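Local coordinates for PA3566 protein (Pseudomonas aeruginosa, PDB 1X7V) that is of unknown function but resembles antibiotic biosynthesis monooxygenases and may have oxidoreductase activity, at residues A22-R25 and E26-L30. Numbering follows the deposited sequence.
Sequences ALER and ELRAL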
ATOM      1  N   ALA A  22      -1.348  15.023   3.875  1.00 69.19           N
ATOM      2  CA  ALA A  22      -2.619  14.601   3.308  1.00 70.82           C
ATOM      3  C   ALA A  22      -2.502  13.150   2.831  1.00 70.81           C
ATOM      4  O   ALA A  22      -3.390  12.293   3.065  1.00 72.67           O
ATOM      5  CB  ALA A  22      -3.036  15.508   2.145  1.00 70.70           C
ATOM      6  N   LEU A  23      -1.415  12.843   2.157  1.00 70.85           N
ATOM      7  CA  LEU A  23      -1.220  11.466   1.692  1.00 70.78           C
ATOM      8  C   LEU A  23      -1.090  10.414   2.847  1.00 70.39           C
ATOM      9  O   LEU A  23      -1.660   9.304   2.777  1.00 72.32           O
ATOM     10  CB  LEU A  23      -0.022  11.427   0.713  1.00 71.70           C
ATOM     11  CG  LEU A  23       0.317  10.006   0.182  1.00 72.64           C
ATOM     12  CD1 LEU A  23      -0.926   9.483  -0.534  1.00 74.69           C
ATOM     13  CD2 LEU A  23       1.583   9.941  -0.696  1.00 72.51           C
ATOM     14  N   GLU A  24      -0.347  10.739   3.894  1.00 68.85           N
ATOM     15  CA  GLU A  24      -0.230   9.902   5.083  1.00 71.25           C
ATOM     16  C   GLU A  24      -1.601   9.618   5.691  1.00 70.78           C
ATOM     17  O   GLU A  24      -1.852   8.484   6.068  1.00 71.60           O
ATOM     18  CB  GLU A  24       0.643  10.582   6.134  1.00 70.49           C
ATOM     19  CG  GLU A  24       0.755   9.794   7.469  1.00 72.75           C
ATOM     20  CD  GLU A  24       1.690  10.479   8.479  1.00 75.83           C
ATOM     21  OE1 GLU A  24       2.678  11.143   8.046  1.00 82.81           O
ATOM     22  OE2 GLU A  24       1.450  10.323   9.698  1.00 79.36           O
ATOM     23  N   ARG A  25      -2.452  10.651   5.799  1.00 70.41           N
ATOM     24  CA  ARG A  25      -3.821  10.517   6.319  1.00 71.36           C
ATOM     25  C   ARG A  25      -4.553   9.469   5.501  1.00 70.55           C
ATOM     26  O   ARG A  25      -5.165   8.574   6.044  1.00 71.55           O
ATOM     27  CB  ARG A  25      -4.554  11.856   6.255  1.00 72.12           C
ATOM     28  CG  ARG A  25      -5.931  11.764   6.744  1.00 74.53           C
ATOM     29  CD  ARG A  25      -6.531  13.112   6.970  1.00 77.38           C
ATOM     30  NE  ARG A  25      -6.444  13.899   5.782  1.00 81.72           N
ATOM     31  CZ  ARG A  25      -5.845  15.090   5.685  1.00 82.56           C
ATOM     32  NH1 ARG A  25      -5.309  15.738   6.736  1.00 86.43           N
ATOM     33  NH2 ARG A  25      -5.837  15.655   4.513  1.00 81.03           N
ATOM     34  N   GLU A  26      -4.444   9.565   4.188  1.00 71.92           N
ATOM     35  CA  GLU A  26      -5.140   8.677   3.287  1.00 72.80           C
ATOM     36  C   GLU A  26      -4.600   7.252   3.339  1.00 73.10           C
ATOM     37  O   GLU A  26      -5.396   6.293   3.350  1.00 73.69           O
ATOM     38  CB  GLU A  26      -5.096   9.249   1.866  1.00 74.15           C
ATOM     39  CG  GLU A  26      -5.889  10.555   1.725  1.00 78.00           C
ATOM     40  CD  GLU A  26      -7.389  10.440   2.119  1.00 84.71           C
ATOM     41  OE1 GLU A  26      -8.119   9.730   1.384  1.00 88.56           O
ATOM     42  OE2 GLU A  26      -7.856  11.073   3.139  1.00 89.04           O
ATOM     43  N   LEU A  27      -3.276   7.110   3.334  1.00 71.58           N
ATOM     44  CA  LEU A  27      -2.606   5.782   3.439  1.00 71.32           C
ATOM     45  C   LEU A  27      -2.913   5.087   4.766  1.00 70.87           C
ATOM     46  O   LEU A  27      -3.137   3.874   4.831  1.00 70.42           O
ATOM     47  CB  LEU A  27      -1.090   5.923   3.234  1.00 70.76           C
ATOM     48  CG  LEU A  27      -0.604   6.327   1.865  1.00 71.04           C
ATOM     49  CD1 LEU A  27       0.898   6.643   1.837  1.00 69.23           C
ATOM     50  CD2 LEU A  27      -0.981   5.223   0.804  1.00 71.89           C
ATOM     51  N   ARG A  28      -2.962   5.839   5.857  1.00 71.83           N
ATOM     52  CA  ARG A  28      -3.199   5.225   7.188  1.00 72.48           C
ATOM     53  C   ARG A  28      -4.593   4.510   7.216  1.00 72.02           C
ATOM     54  O   ARG A  28      -4.787   3.445   7.848  1.00 73.20           O
ATOM     55  CB  ARG A  28      -3.117   6.271   8.281  1.00 72.79           C
ATOM     56  CG  ARG A  28      -1.693   6.686   8.715  1.00 74.98           C
ATOM     57  CD  ARG A  28      -1.824   7.797   9.761  1.00 76.38           C
ATOM     58  NE  ARG A  28      -0.552   8.210  10.357  1.00 77.55           N
ATOM     59  CZ  ARG A  28       0.082   7.592  11.351  1.00 79.31           C
ATOM     60  NH1 ARG A  28      -0.404   6.501  11.924  1.00 81.04           N
ATOM     61  NH2 ARG A  28       1.223   8.092  11.803  1.00 78.87           N
ATOM     62  N   ALA A  29      -5.521   5.059   6.462  1.00 70.82           N
ATOM     63  CA  ALA A  29      -6.900   4.568   6.420  1.00 71.40           C
ATOM     64  C   ALA A  29      -6.941   3.184   5.844  1.00 71.08           C
ATOM     65  O   ALA A  29      -7.908   2.411   6.117  1.00 70.38           O
ATOM     66  CB  ALA A  29      -7.770   5.465   5.585  1.00 71.60           C
ATOM     67  N   LEU A  30      -5.944   2.876   5.020  1.00 71.13           N
ATOM     68  CA  LEU A  30      -5.900   1.538   4.374  1.00 71.33           C
ATOM     69  C   LEU A  30      -5.554   0.381   5.315  1.00 71.41           C
ATOM     70  O   LEU A  30      -5.869  -0.796   5.030  1.00 70.72           O
ATOM     71  CB  LEU A  30      -4.921   1.573   3.215  1.00 71.66           C
ATOM     72  CG  LEU A  30      -5.400   2.409   2.024  1.00 71.81           C
ATOM     73  CD1 LEU A  30      -4.274   2.623   1.009  1.00 75.35           C
ATOM     74  CD2 LEU A  30      -6.515   1.718   1.362  1.00 75.05           C
TER
HETATM   75  O   HOH W   1      -6.381  13.426   3.107  1.00 32.56           O
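E24 and R28 sit one turn apart on helix 20-36, and their side chains run side by side, pointing the same way. R28 presents the edge of its guanidinium, and a single carboxylate oxygen accepts from two of its nitrogens: OE2 of E24 lies 3.0 Å from NE of R28 and 3.1 Å from its NH2. The NE bond uses the anti lone pair of OE2, whereas NH2 meets the same oxygen 34° out of the carboxylate plane. The carboxylate and guanidinium planes are turned 43° against each other. E24 gets there with an extended chain, CG anti to the backbone N (chi1 177°), which brings its carboxylate alongside the chain of R28, itself extended from CG to NE. Along the backbone the helical pattern continues, L27 N donating to L23 O at 2.8 Å.

On the buried side L23 and L27 cross at a slant, CG of L23 3.8 Å from CD1 of L27. Both leucines reach F55 and I13 on the sheet; this helix lies against the four-stranded antiparallel sheet of the alpha-beta plait, a ferredoxin-like fold of the dimeric alpha-beta barrel clan.

On the more exposed side, R25 and E26 also point the same way, but their charged atoms stay apart, NE of R25 being 4.1 Å from OE2 of E26. A water bridges them: it accepts from NH2 of R25 at 2.7 Å and donates to OE2 of E26 at 2.8 Å. It also donates to A22 O, which accepts the helical bond from E26 N as well. The other carboxylate oxygen of E26, OE1, is hydrogen-bonded to ND2 of N83.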